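Local coordinates for SusD superfamily protein (Bacteroides thetaiotaomicron, PDB 3MCX) that is of unknown function but belongs to the SusD family of outer-membrane proteins, whose members typically bind glycans for uptake, and binds zinc ions, at residues 53-58 and 295-300; 59-64 and 71-76; 307-312 and 410-415; 329-334 and 435-440. One frame throughout, in Å; residues are numbered along the deposited sequence.

How the contacts relate
Contacts 1, 3 and 4 gather round helix 295-301 on one side of the chain, and contact 2 lies beyond strand 56-57. Contact 1 sets the stretch just before that strand against the start of the helix; its centre is about 8 Å from that of contact 4 and about 12 Å from that of contact 3. Along the chain contact 2 is nested within the loop closed by contact 1, while contacts 3 and 4 follow later and interleave. Asp55 pairs with Arg411 of contact 3, and Asp296 with His438 of contact 4. Contacts 1, 3 and 4 thereby tie segments distant in sequence into one region, which contact 2 joins through strand 56-57 and through Tyr72, a partner of the same His438.

Contact 1: 53-58 and 295-300; sequences AADVQA and EDFLNL
Phe297 and Asp55 bring the two backbones closest, their CA atoms 4.6 Å apart, where the loop entering strand 56-57 runs past the first turn of helix 295-301. No direct hydrogen bond joins the segments; a water does so instead, donating to Gln57 OE1 and accepting from Glu295 N, an amide of the helix's first turn. The side chains of Asp55 and Phe297 cross at about a right angle. Asp55 OD1 lies 3.3 Å from Phe297 CA and in the plane of the ring at its edge, the carboxylate turned 70° from the ring. Phe297 swings its ring away from its own amide nitrogen (chi1 -177°), bringing CD1 to 3.7 Å from Asp55 CG. Asp55 OD2 is held by a salt bridge to Arg411, which fixes the carboxylate where OD1 meets the phenylalanine. Asp296 CB rests 3.6 Å from Ala54 O, while the Asp296 carboxylate is occupied by His438 and the backbone amides of Lys434 and Gly435. Around this buried junction, strand 56-57 pairs antiparallel with 292-293, Leu300 packs on helix 403-414, and Gln57 and Ala58 lean on Tyr72 of helix 69-72.

Contact 2: 59-64 and 71-76; sequences RITKGD and YYEYNV
A Schellman motif ends helix 69-72, and the side chain of Glu73, just before the residue that leaves the helix, reaches across to Thr61 in the loop that leads into this same helix. Tyr74 has the positive phi (55°) of that motif, and its N bonds back to Tyr71 O at 3.0 Å. The one direct bond between the segments is short: Thr61 OG1 donates to Glu73 OE2 over 2.6 Å, using the syn lone pair of that oxygen. Thr61 holds OG1 anti to its backbone N (chi1 -166°), which directs the hydroxyl at the carboxylate, and the side chains of Thr61 and Glu73 cross at about a right angle. A glutamate suits this place because its chain is long enough to reach Thr61 and its two oxygens can accept separately. OE2 also bonds to Thr441 at the start of helix 441-444, while OE1 takes the amide of Asn75, with ND2 3.0 Å away on its anti side, 16° out of the carboxylate plane. A water donates to OE1 as well and accepts a weak bond from Gly63 N. Farther along, on the more exposed side, the link is through solvent: two waters both donate to Asp64 OD1, one also reaching Asn75 O and the other Asn75 OD1, each at 2.8 Å. Asp64 thus meets Asn75 at one remove, with 4.3 Å between Asp64 OD1 and Asn75 O. The whole is a helix C-terminus closed by a Schellman motif, with a carboxylate there tied to the incoming loop.

Contact 3: 307-312 and 410-415; sequences DVRHCL and RRKELV
Arg309 heads a buried salt-bridge network that joins a 3-10 segment, 308-312, to the last turns of helix 403-414. The charged bonds come first. Asp307 is gripped side-on, Arg309 NE giving to OD1 and NH2 to OD2, each 2.8 Å and near the guanidinium plane. Across the contact Arg309 NH1 donates to Glu413 OE1 at 2.9 Å, on its anti side, but the bond is bent to 135° and tilted 26° from the guanidinium plane. Glu413 is shared further with Arg388, Arg355 and Tyr244, and Glu409 gives Arg309 NH2 another acceptor. An Asx turn adds a backbone bond, Arg309 N to Asp307 OD1, so this oxygen takes two donors and the aspartate is held against rotation. A leucine in place of Arg309 would probably strip the buried Asp307 of its side-on cationic partner, leaving its carboxylate freer to turn, and cost Glu413 one of its several partners. Packing supplies the rest. Lys412 CB sits over the centre of one guanidinium face, 3.6 Å above the plane, and the extended chain carries CD to 3.7 Å from Arg309 NH2. The ammonium group ends beyond salt-bridge distance: Lys412 NZ lies 4.2 Å from Asp307 OD2, and a water bridges the two atoms.

Contact 4: 329-334 and 435-440; sequences MHEKVY and GSWHLE. With ZN (zinc ion), chain D.
Trp437 meets Val333 and Glu331 with its indole, and this is the whole of the packing between two loops. Residues 329-334 lead into strand 334-335; in the loop 435-440 the first four residues form a type I turn. The tight part lies at Val333. Its CG1 comes obliquely to the ring, 3.5 Å from Trp437 CZ2 and 3.7 Å from Trp437 NE1, the branched valine offering a methyl group to the flat indole. Trp437 carries its CG between the backbone N and the carbonyl carbon (chi1 56°), which throws the ring out from the turn, and its NE1 is fixed by a hydrogen bond to Leu293 O. Glu331 gives the looser contact: its chain, bent at chi2, lays CG 3.7 Å from Trp437 CH2 and also close to CZ3, so that its aliphatic part meets the ring. An alanine in place of Trp437 would probably open a gap beside Val333 and leave Leu293 O without its indole donor. Away from the tryptophan, the partly exposed His330 takes no part in the packing. Its ND1 binds a zinc ion at 2.0 Å, Glu315 and Glu319 completing the protein ligands, so the loop that packs on the tryptophan also holds a metal site. Both loops rest on helix 295-301: Val333 and Trp437 touch Leu298, and the tryptophan also touches Glu295. Nearby, the backbone of Val333 bonds to Leu293 of strand 292-293, Val333 and Tyr334 together face Lys314 of strand 313-314 in a classic beta bulge, and His438 and Leu439 lie against Gln57 of strand 56-57.

Contact 1: 53-58 and 295-300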
# COMPACT_ATOMS: atom_id res chain seq x y z
N ALA A 53 -4.27 -7.56 -8.56
CA ALA A 53 -3.30 -8.56 -8.99
C ALA A 53 -4.01 -9.93 -9.02
O ALA A 53 -5.16 -10.00 -9.45
CB ALA A 53 -2.01 -8.54 -8.11
N ALA A 54 -3.32 -11.02 -8.69
CA ALA A 54 -3.85 -12.37 -8.93
C ALA A 54 -4.07 -13.24 -7.70
O ALA A 54 -4.60 -14.36 -7.85
CB ALA A 54 -2.93 -13.13 -9.92
N ASP A 55 -3.62 -12.75 -6.55
CA ASP A 55 -3.58 -13.52 -5.31
C ASP A 55 -4.75 -13.29 -4.38
O ASP A 55 -5.08 -14.18 -3.57
CB ASP A 55 -2.27 -13.25 -4.57
CG ASP A 55 -1.07 -13.81 -5.31
OD1 ASP A 55 -1.18 -14.93 -5.86
OD2 ASP A 55 -0.02 -13.12 -5.33
N VAL A 56 -5.33 -12.09 -4.43
CA VAL A 56 -6.48 -11.71 -3.59
C VAL A 56 -7.57 -11.33 -4.57
O VAL A 56 -7.36 -10.49 -5.46
CB VAL A 56 -6.16 -10.57 -2.64
CG1 VAL A 56 -7.42 -10.17 -1.89
CG2 VAL A 56 -5.04 -10.93 -1.65
N GLN A 57 -8.73 -11.96 -4.44
CA GLN A 57 -9.84 -11.74 -5.36
C GLN A 57 -11.09 -11.31 -4.60
O GLN A 57 -11.20 -11.51 -3.40
CB GLN A 57 -10.15 -13.02 -6.16
CG GLN A 57 -10.45 -14.23 -5.29
CD GLN A 57 -10.98 -15.38 -6.09
OE1 GLN A 57 -10.25 -16.25 -6.60
NE2 GLN A 57 -12.30 -15.40 -6.25
N ALA A 58 -12.06 -10.73 -5.31
CA ALA A 58 -13.39 -10.62 -4.73
C ALA A 58 -13.95 -12.00 -4.45
O ALA A 58 -13.74 -12.95 -5.22
CB ALA A 58 -14.35 -9.84 -5.68
N GLU A 295 -6.79 -19.35 -5.85
CA GLU A 295 -6.05 -20.59 -6.01
C GLU A 295 -4.63 -20.31 -6.51
O GLU A 295 -3.70 -21.06 -6.21
CB GLU A 295 -6.76 -21.54 -6.96
CG GLU A 295 -6.25 -22.96 -6.86
CD GLU A 295 -6.82 -23.84 -7.94
OE1 GLU A 295 -6.98 -23.32 -9.08
OE2 GLU A 295 -7.05 -25.07 -7.66
N ASP A 296 -4.45 -19.23 -7.27
CA ASP A 296 -3.07 -18.83 -7.66
C ASP A 296 -2.21 -18.66 -6.42
O ASP A 296 -1.09 -19.13 -6.39
CB ASP A 296 -3.05 -17.54 -8.49
CG ASP A 296 -4.08 -17.49 -9.60
OD1 ASP A 296 -5.31 -17.43 -9.33
OD2 ASP A 296 -3.64 -17.50 -10.77
N PHE A 297 -2.72 -17.95 -5.41
CA PHE A 297 -1.96 -17.73 -4.21
C PHE A 297 -1.72 -19.02 -3.42
O PHE A 297 -0.60 -19.30 -3.00
CB PHE A 297 -2.66 -16.72 -3.28
CG PHE A 297 -1.84 -16.44 -2.05
CD1 PHE A 297 -0.66 -15.71 -2.17
CD2 PHE A 297 -2.17 -16.98 -0.82
CE1 PHE A 297 0.15 -15.49 -1.06
CE2 PHE A 297 -1.37 -16.78 0.27
CZ PHE A 297 -0.20 -16.03 0.15
N LEU A 298 -2.76 -19.81 -3.21
CA LEU A 298 -2.59 -21.05 -2.45
C LEU A 298 -1.62 -21.97 -3.15
O LEU A 298 -0.78 -22.62 -2.52
CB LEU A 298 -3.94 -21.74 -2.16
CG LEU A 298 -4.87 -20.96 -1.20
CD1 LEU A 298 -6.12 -21.81 -0.89
CD2 LEU A 298 -4.15 -20.52 0.09
N ASN A 299 -1.71 -22.06 -4.47
CA ASN A 299 -0.77 -22.92 -5.21
C ASN A 299 0.66 -22.42 -5.00
O ASN A 299 1.58 -23.22 -4.80
CB ASN A 299 -1.11 -22.95 -6.71
CG ASN A 299 -2.28 -23.87 -7.06
OD1 ASN A 299 -2.77 -24.65 -6.23
ND2 ASN A 299 -2.74 -23.75 -8.29
N LEU A 300 0.87 -21.11 -5.06
CA LEU A 300 2.21 -20.54 -4.86
C LEU A 300 2.73 -20.87 -3.46
O LEU A 300 3.85 -21.32 -3.29
CB LEU A 300 2.18 -19.03 -5.04
CG LEU A 300 3.47 -18.29 -4.71
CD1 LEU A 300 4.61 -18.67 -5.64
CD2 LEU A 300 3.25 -16.79 -4.77
O HOH W 1 -9.06 -18.61 -7.57

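Contact 2: 59-64 and 71-76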
# COMPACT_ATOMS: atom_id res chain seq x y z
N ARG A 59 -14.75 -12.08 -3.39
CA ARG A 59 -15.54 -13.26 -3.13
C ARG A 59 -16.80 -13.37 -4.02
O ARG A 59 -17.22 -14.46 -4.41
CB ARG A 59 -15.92 -13.33 -1.65
CG ARG A 59 -16.79 -14.51 -1.23
CD ARG A 59 -17.17 -14.53 0.25
NE ARG A 59 -17.88 -13.29 0.65
CZ ARG A 59 -19.17 -13.03 0.42
NH1 ARG A 59 -19.97 -13.94 -0.11
NH2 ARG A 59 -19.65 -11.84 0.76
N ILE A 60 -17.41 -12.20 -4.25
CA ILE A 60 -18.66 -12.08 -4.94
C ILE A 60 -18.66 -10.75 -5.72
O ILE A 60 -18.15 -9.73 -5.24
CB ILE A 60 -19.86 -12.21 -3.93
CG1 ILE A 60 -21.16 -12.48 -4.65
CG2 ILE A 60 -19.93 -11.04 -2.99
CD1 ILE A 60 -22.29 -12.94 -3.68
N THR A 61 -19.31 -10.77 -6.88
CA THR A 61 -19.46 -9.53 -7.62
C THR A 61 -20.57 -8.71 -6.96
O THR A 61 -21.62 -9.25 -6.58
CB THR A 61 -19.73 -9.77 -9.12
OG1 THR A 61 -19.54 -8.53 -9.81
CG2 THR A 61 -21.13 -10.35 -9.42
N LYS A 62 -20.36 -7.41 -6.85
CA LYS A 62 -21.34 -6.50 -6.25
C LYS A 62 -21.80 -5.37 -7.18
O LYS A 62 -22.72 -4.62 -6.83
CB LYS A 62 -20.79 -5.88 -4.98
CG LYS A 62 -20.57 -6.88 -3.84
CD LYS A 62 -19.95 -6.24 -2.65
CE LYS A 62 -19.88 -7.19 -1.45
NZ LYS A 62 -21.16 -7.30 -0.67
N GLY A 63 -21.18 -5.24 -8.34
CA GLY A 63 -21.52 -4.18 -9.28
C GLY A 63 -20.92 -2.82 -8.93
O GLY A 63 -20.19 -2.66 -7.96
N ASP A 64 -21.27 -1.85 -9.76
CA ASP A 64 -20.73 -0.50 -9.64
C ASP A 64 -21.07 0.12 -8.28
O ASP A 64 -22.18 -0.08 -7.76
CB ASP A 64 -21.27 0.40 -10.75
CG ASP A 64 -20.77 0.01 -12.14
OD1 ASP A 64 -19.62 -0.44 -12.24
OD2 ASP A 64 -21.53 0.26 -13.10
N TYR A 71 -12.85 -2.79 -8.93
CA TYR A 71 -11.40 -2.83 -9.09
C TYR A 71 -10.93 -4.18 -9.66
O TYR A 71 -10.21 -4.25 -10.66
CB TYR A 71 -10.71 -2.61 -7.77
CG TYR A 71 -10.85 -1.24 -7.14
CD1 TYR A 71 -10.89 -0.07 -7.86
CD2 TYR A 71 -10.83 -1.12 -5.77
CE1 TYR A 71 -10.94 1.18 -7.23
CE2 TYR A 71 -10.89 0.13 -5.12
CZ TYR A 71 -10.93 1.26 -5.84
OH TYR A 71 -11.00 2.45 -5.18
N TYR A 72 -11.33 -5.23 -8.99
CA TYR A 72 -10.94 -6.60 -9.36
C TYR A 72 -11.29 -6.94 -10.79
O TYR A 72 -10.51 -7.62 -11.48
CB TYR A 72 -11.63 -7.54 -8.38
CG TYR A 72 -11.59 -9.03 -8.70
CD1 TYR A 72 -10.40 -9.75 -8.63
CD2 TYR A 72 -12.73 -9.70 -9.03
CE1 TYR A 72 -10.40 -11.11 -8.90
CE2 TYR A 72 -12.74 -11.06 -9.27
CZ TYR A 72 -11.57 -11.75 -9.20
OH TYR A 72 -11.59 -13.12 -9.44
N GLU A 73 -12.46 -6.50 -11.25
CA GLU A 73 -12.97 -6.77 -12.59
C GLU A 73 -12.49 -5.76 -13.64
O GLU A 73 -12.84 -5.88 -14.81
CB GLU A 73 -14.51 -6.76 -12.57
CG GLU A 73 -15.06 -7.89 -11.70
CD GLU A 73 -16.53 -7.75 -11.36
OE1 GLU A 73 -17.21 -6.81 -11.81
OE2 GLU A 73 -17.02 -8.65 -10.61
N TYR A 74 -11.73 -4.73 -13.22
CA TYR A 74 -11.23 -3.72 -14.17
C TYR A 74 -12.34 -3.08 -14.98
O TYR A 74 -12.21 -2.78 -16.17
CB TYR A 74 -10.13 -4.33 -15.07
CG TYR A 74 -8.79 -4.48 -14.35
CD1 TYR A 74 -8.55 -5.52 -13.47
CD2 TYR A 74 -7.75 -3.62 -14.64
CE1 TYR A 74 -7.34 -5.64 -12.83
CE2 TYR A 74 -6.54 -3.75 -14.03
CZ TYR A 74 -6.32 -4.77 -13.12
OH TYR A 74 -5.09 -4.90 -12.49
N ASN A 75 -13.46 -2.82 -14.33
CA ASN A 75 -14.60 -2.21 -15.00
C ASN A 75 -15.15 -0.94 -14.29
O ASN A 75 -16.15 -0.38 -14.72
CB ASN A 75 -15.71 -3.22 -15.26
CG ASN A 75 -16.27 -3.83 -14.01
OD1 ASN A 75 -16.12 -3.26 -12.94
ND2 ASN A 75 -16.89 -5.00 -14.14
N VAL A 76 -14.46 -0.51 -13.25
CA VAL A 76 -14.87 0.66 -12.48
C VAL A 76 -15.00 1.91 -13.37
O VAL A 76 -14.17 2.16 -14.25
CB VAL A 76 -13.91 0.89 -11.29
CG1 VAL A 76 -12.47 1.24 -11.76
CG2 VAL A 76 -14.46 1.96 -10.36
O HOH W 2 -18.49 -5.24 -9.86
O HOH W 3 -18.79 -1.19 -14.76
O HOH W 4 -18.48 -2.92 -11.49

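Contact 3: 307-312 and 410-415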
# COMPACT_ATOMS: atom_id res chain seq x y z
N ASP A 307 6.63 -23.50 4.85
CA ASP A 307 6.53 -22.05 4.92
C ASP A 307 5.64 -21.65 6.13
O ASP A 307 4.49 -22.08 6.25
CB ASP A 307 5.94 -21.54 3.61
CG ASP A 307 6.13 -20.06 3.43
OD1 ASP A 307 5.85 -19.25 4.36
OD2 ASP A 307 6.50 -19.65 2.30
N VAL A 308 6.17 -20.81 7.01
CA VAL A 308 5.38 -20.36 8.17
C VAL A 308 4.12 -19.58 7.76
O VAL A 308 3.16 -19.56 8.52
CB VAL A 308 6.25 -19.48 9.11
CG1 VAL A 308 6.57 -18.13 8.50
CG2 VAL A 308 5.58 -19.34 10.53
N ARG A 309 4.11 -18.98 6.57
CA ARG A 309 2.98 -18.14 6.14
C ARG A 309 1.69 -18.94 5.87
O ARG A 309 0.62 -18.34 5.76
CB ARG A 309 3.43 -17.27 4.95
CG ARG A 309 4.43 -16.23 5.40
CD ARG A 309 5.24 -15.61 4.29
NE ARG A 309 6.13 -16.57 3.65
CZ ARG A 309 7.19 -16.24 2.92
NH1 ARG A 309 7.56 -14.97 2.77
NH2 ARG A 309 7.88 -17.18 2.32
N HIS A 310 1.79 -20.27 5.85
CA HIS A 310 0.58 -21.08 5.86
C HIS A 310 -0.28 -20.79 7.07
O HIS A 310 -1.49 -21.00 7.02
CB HIS A 310 0.88 -22.58 5.82
CG HIS A 310 1.43 -23.02 4.51
ND1 HIS A 310 0.66 -23.16 3.38
CD2 HIS A 310 2.70 -23.35 4.15
CE1 HIS A 310 1.44 -23.53 2.37
NE2 HIS A 310 2.68 -23.66 2.81
N CYS A 311 0.30 -20.28 8.15
CA CYS A 311 -0.46 -19.94 9.35
C CYS A 311 -1.49 -18.85 9.13
O CYS A 311 -2.38 -18.67 9.93
CB CYS A 311 0.50 -19.47 10.48
SG CYS A 311 1.26 -17.82 10.32
N LEU A 312 -1.31 -18.05 8.07
CA LEU A 312 -2.20 -16.92 7.78
C LEU A 312 -3.34 -17.26 6.83
O LEU A 312 -4.12 -16.38 6.49
CB LEU A 312 -1.37 -15.80 7.14
CG LEU A 312 -0.35 -15.16 8.07
CD1 LEU A 312 0.56 -14.24 7.26
CD2 LEU A 312 -0.99 -14.44 9.23
N ARG A 410 7.95 -11.88 -2.64
CA ARG A 410 7.13 -10.71 -2.33
C ARG A 410 5.65 -11.04 -2.27
O ARG A 410 4.93 -10.54 -1.40
CB ARG A 410 7.34 -9.59 -3.35
CG ARG A 410 8.74 -8.93 -3.31
CD ARG A 410 8.89 -7.82 -4.38
NE ARG A 410 7.95 -6.75 -4.11
CZ ARG A 410 8.17 -5.68 -3.35
NH1 ARG A 410 9.37 -5.40 -2.85
NH2 ARG A 410 7.19 -4.86 -3.14
N ARG A 411 5.18 -11.87 -3.20
CA ARG A 411 3.77 -12.27 -3.20
C ARG A 411 3.44 -13.03 -1.90
O ARG A 411 2.38 -12.82 -1.30
CB ARG A 411 3.43 -13.12 -4.43
CG ARG A 411 3.31 -12.24 -5.69
CD ARG A 411 3.29 -13.11 -6.91
NE ARG A 411 2.10 -13.96 -6.96
CZ ARG A 411 1.96 -14.99 -7.79
NH1 ARG A 411 2.94 -15.34 -8.64
NH2 ARG A 411 0.83 -15.71 -7.77
N LYS A 412 4.33 -13.91 -1.48
CA LYS A 412 4.11 -14.68 -0.25
C LYS A 412 4.14 -13.75 0.99
O LYS A 412 3.32 -13.86 1.88
CB LYS A 412 5.15 -15.77 -0.08
CG LYS A 412 5.08 -16.89 -1.12
CD LYS A 412 6.23 -17.87 -0.96
CE LYS A 412 6.32 -18.84 -2.12
NZ LYS A 412 7.32 -19.93 -1.86
N GLU A 413 5.11 -12.84 1.04
CA GLU A 413 5.36 -12.03 2.21
C GLU A 413 4.38 -10.89 2.37
O GLU A 413 3.99 -10.57 3.49
CB GLU A 413 6.80 -11.47 2.18
CG GLU A 413 7.20 -10.73 3.47
CD GLU A 413 7.05 -11.62 4.71
OE1 GLU A 413 7.43 -12.80 4.62
OE2 GLU A 413 6.57 -11.14 5.77
N LEU A 414 3.99 -10.27 1.27
CA LEU A 414 3.28 -8.98 1.31
C LEU A 414 1.82 -9.08 0.90
O LEU A 414 1.14 -8.07 0.74
CB LEU A 414 4.01 -7.96 0.42
CG LEU A 414 5.47 -7.69 0.84
CD1 LEU A 414 6.17 -6.76 -0.14
CD2 LEU A 414 5.51 -7.09 2.25
N VAL A 415 1.32 -10.31 0.77
CA VAL A 415 -0.10 -10.51 0.46
C VAL A 415 -0.96 -9.73 1.45
O VAL A 415 -0.75 -9.78 2.65
CB VAL A 415 -0.47 -12.02 0.47
CG1 VAL A 415 -0.29 -12.66 1.88
CG2 VAL A 415 -1.90 -12.21 -0.06
O HOH W 5 5.78 -21.13 0.11

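Contact 4: 329-334 and 435-440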
# COMPACT_ATOMS: atom_id res chain seq x y z
N MSE A 329 -15.05 -23.81 -1.35
CA MSE A 329 -15.87 -24.06 -0.13
C MSE A 329 -15.04 -24.42 1.10
O MSE A 329 -15.22 -23.78 2.21
CB MSE A 329 -16.91 -25.13 -0.39
CG MSE A 329 -17.82 -25.40 0.81
SE MSE A 329 -19.22 -26.66 0.50
CE MSE A 329 -20.52 -25.43 -0.17
N HIS A 330 -14.15 -25.41 0.96
CA HIS A 330 -13.34 -25.91 2.09
C HIS A 330 -11.83 -25.51 1.93
O HIS A 330 -10.97 -26.03 2.67
CB HIS A 330 -13.56 -27.40 2.36
CG HIS A 330 -14.98 -27.71 2.70
ND1 HIS A 330 -15.50 -27.60 3.99
CD2 HIS A 330 -16.00 -28.11 1.91
CE1 HIS A 330 -16.79 -27.91 3.94
NE2 HIS A 330 -17.11 -28.24 2.70
N GLU A 331 -11.53 -24.59 1.03
CA GLU A 331 -10.16 -24.17 0.89
C GLU A 331 -9.76 -23.07 1.88
O GLU A 331 -10.61 -22.36 2.41
CB GLU A 331 -9.95 -23.71 -0.57
CG GLU A 331 -10.21 -24.79 -1.59
CD GLU A 331 -9.29 -25.95 -1.44
OE1 GLU A 331 -8.06 -25.70 -1.32
OE2 GLU A 331 -9.83 -27.06 -1.37
N LYS A 332 -8.48 -22.93 2.14
CA LYS A 332 -7.99 -21.97 3.11
C LYS A 332 -7.86 -20.58 2.50
O LYS A 332 -6.77 -20.02 2.37
CB LYS A 332 -6.69 -22.48 3.72
CG LYS A 332 -6.86 -23.73 4.49
CD LYS A 332 -5.55 -24.18 5.16
CE LYS A 332 -5.74 -25.49 5.93
NZ LYS A 332 -4.51 -25.71 6.77
N VAL A 333 -9.02 -20.00 2.14
CA VAL A 333 -9.04 -18.78 1.36
C VAL A 333 -9.22 -17.50 2.19
O VAL A 333 -9.26 -16.43 1.62
CB VAL A 333 -10.13 -18.84 0.27
CG1 VAL A 333 -9.84 -20.03 -0.68
CG2 VAL A 333 -11.58 -18.91 0.88
N TYR A 334 -9.23 -17.60 3.52
CA TYR A 334 -9.35 -16.39 4.34
C TYR A 334 -7.97 -15.99 4.84
O TYR A 334 -7.25 -16.83 5.37
CB TYR A 334 -10.32 -16.62 5.51
CG TYR A 334 -11.74 -16.81 5.02
CD1 TYR A 334 -12.15 -18.01 4.55
CD2 TYR A 334 -12.67 -15.75 5.00
CE1 TYR A 334 -13.42 -18.20 4.05
CE2 TYR A 334 -13.96 -15.94 4.49
CZ TYR A 334 -14.34 -17.17 4.07
OH TYR A 334 -15.62 -17.42 3.59
N GLY A 435 -6.56 -19.12 -11.29
CA GLY A 435 -7.15 -19.97 -10.29
C GLY A 435 -8.60 -20.30 -10.54
O GLY A 435 -9.36 -19.48 -11.06
N SER A 436 -9.01 -21.50 -10.14
CA SER A 436 -10.31 -22.04 -10.52
C SER A 436 -11.52 -21.38 -9.86
O SER A 436 -12.65 -21.63 -10.33
CB SER A 436 -10.36 -23.56 -10.29
OG SER A 436 -10.36 -23.86 -8.92
N TRP A 437 -11.32 -20.61 -8.79
CA TRP A 437 -12.44 -19.88 -8.21
C TRP A 437 -12.45 -18.39 -8.44
O TRP A 437 -13.24 -17.69 -7.83
CB TRP A 437 -12.68 -20.25 -6.74
CG TRP A 437 -11.51 -20.07 -5.77
CD1 TRP A 437 -11.17 -18.96 -5.08
CD2 TRP A 437 -10.59 -21.10 -5.35
NE1 TRP A 437 -10.09 -19.21 -4.27
CE2 TRP A 437 -9.70 -20.50 -4.43
CE3 TRP A 437 -10.44 -22.46 -5.65
CZ2 TRP A 437 -8.70 -21.23 -3.79
CZ3 TRP A 437 -9.43 -23.18 -5.03
CH2 TRP A 437 -8.57 -22.56 -4.11
N HIS A 438 -11.62 -17.89 -9.35
CA HIS A 438 -11.83 -16.54 -9.80
C HIS A 438 -13.24 -16.40 -10.32
O HIS A 438 -13.85 -17.34 -10.88
CB HIS A 438 -10.80 -16.16 -10.85
CG HIS A 438 -9.49 -15.76 -10.26
ND1 HIS A 438 -9.29 -14.54 -9.61
CD2 HIS A 438 -8.30 -16.41 -10.20
CE1 HIS A 438 -8.04 -14.48 -9.17
NE2 HIS A 438 -7.41 -15.59 -9.54
N LEU A 439 -13.76 -15.18 -10.18
CA LEU A 439 -15.15 -14.98 -10.52
C LEU A 439 -15.39 -15.02 -12.02
O LEU A 439 -14.54 -14.59 -12.81
CB LEU A 439 -15.66 -13.65 -9.99
CG LEU A 439 -15.54 -13.50 -8.50
CD1 LEU A 439 -16.28 -12.20 -8.01
CD2 LEU A 439 -16.00 -14.73 -7.73
N GLU A 440 -16.58 -15.46 -12.42
CA GLU A 440 -16.93 -15.53 -13.83
C GLU A 440 -17.02 -14.14 -14.47
O GLU A 440 -16.91 -13.99 -15.67
CB GLU A 440 -18.23 -16.30 -14.06
CG GLU A 440 -18.13 -17.81 -13.74
CD GLU A 440 -17.03 -18.53 -14.50
OE1 GLU A 440 -16.95 -18.31 -15.73
OE2 GLU A 440 -16.27 -19.32 -13.87
ZN ZN D . -14.60 -27.53 5.74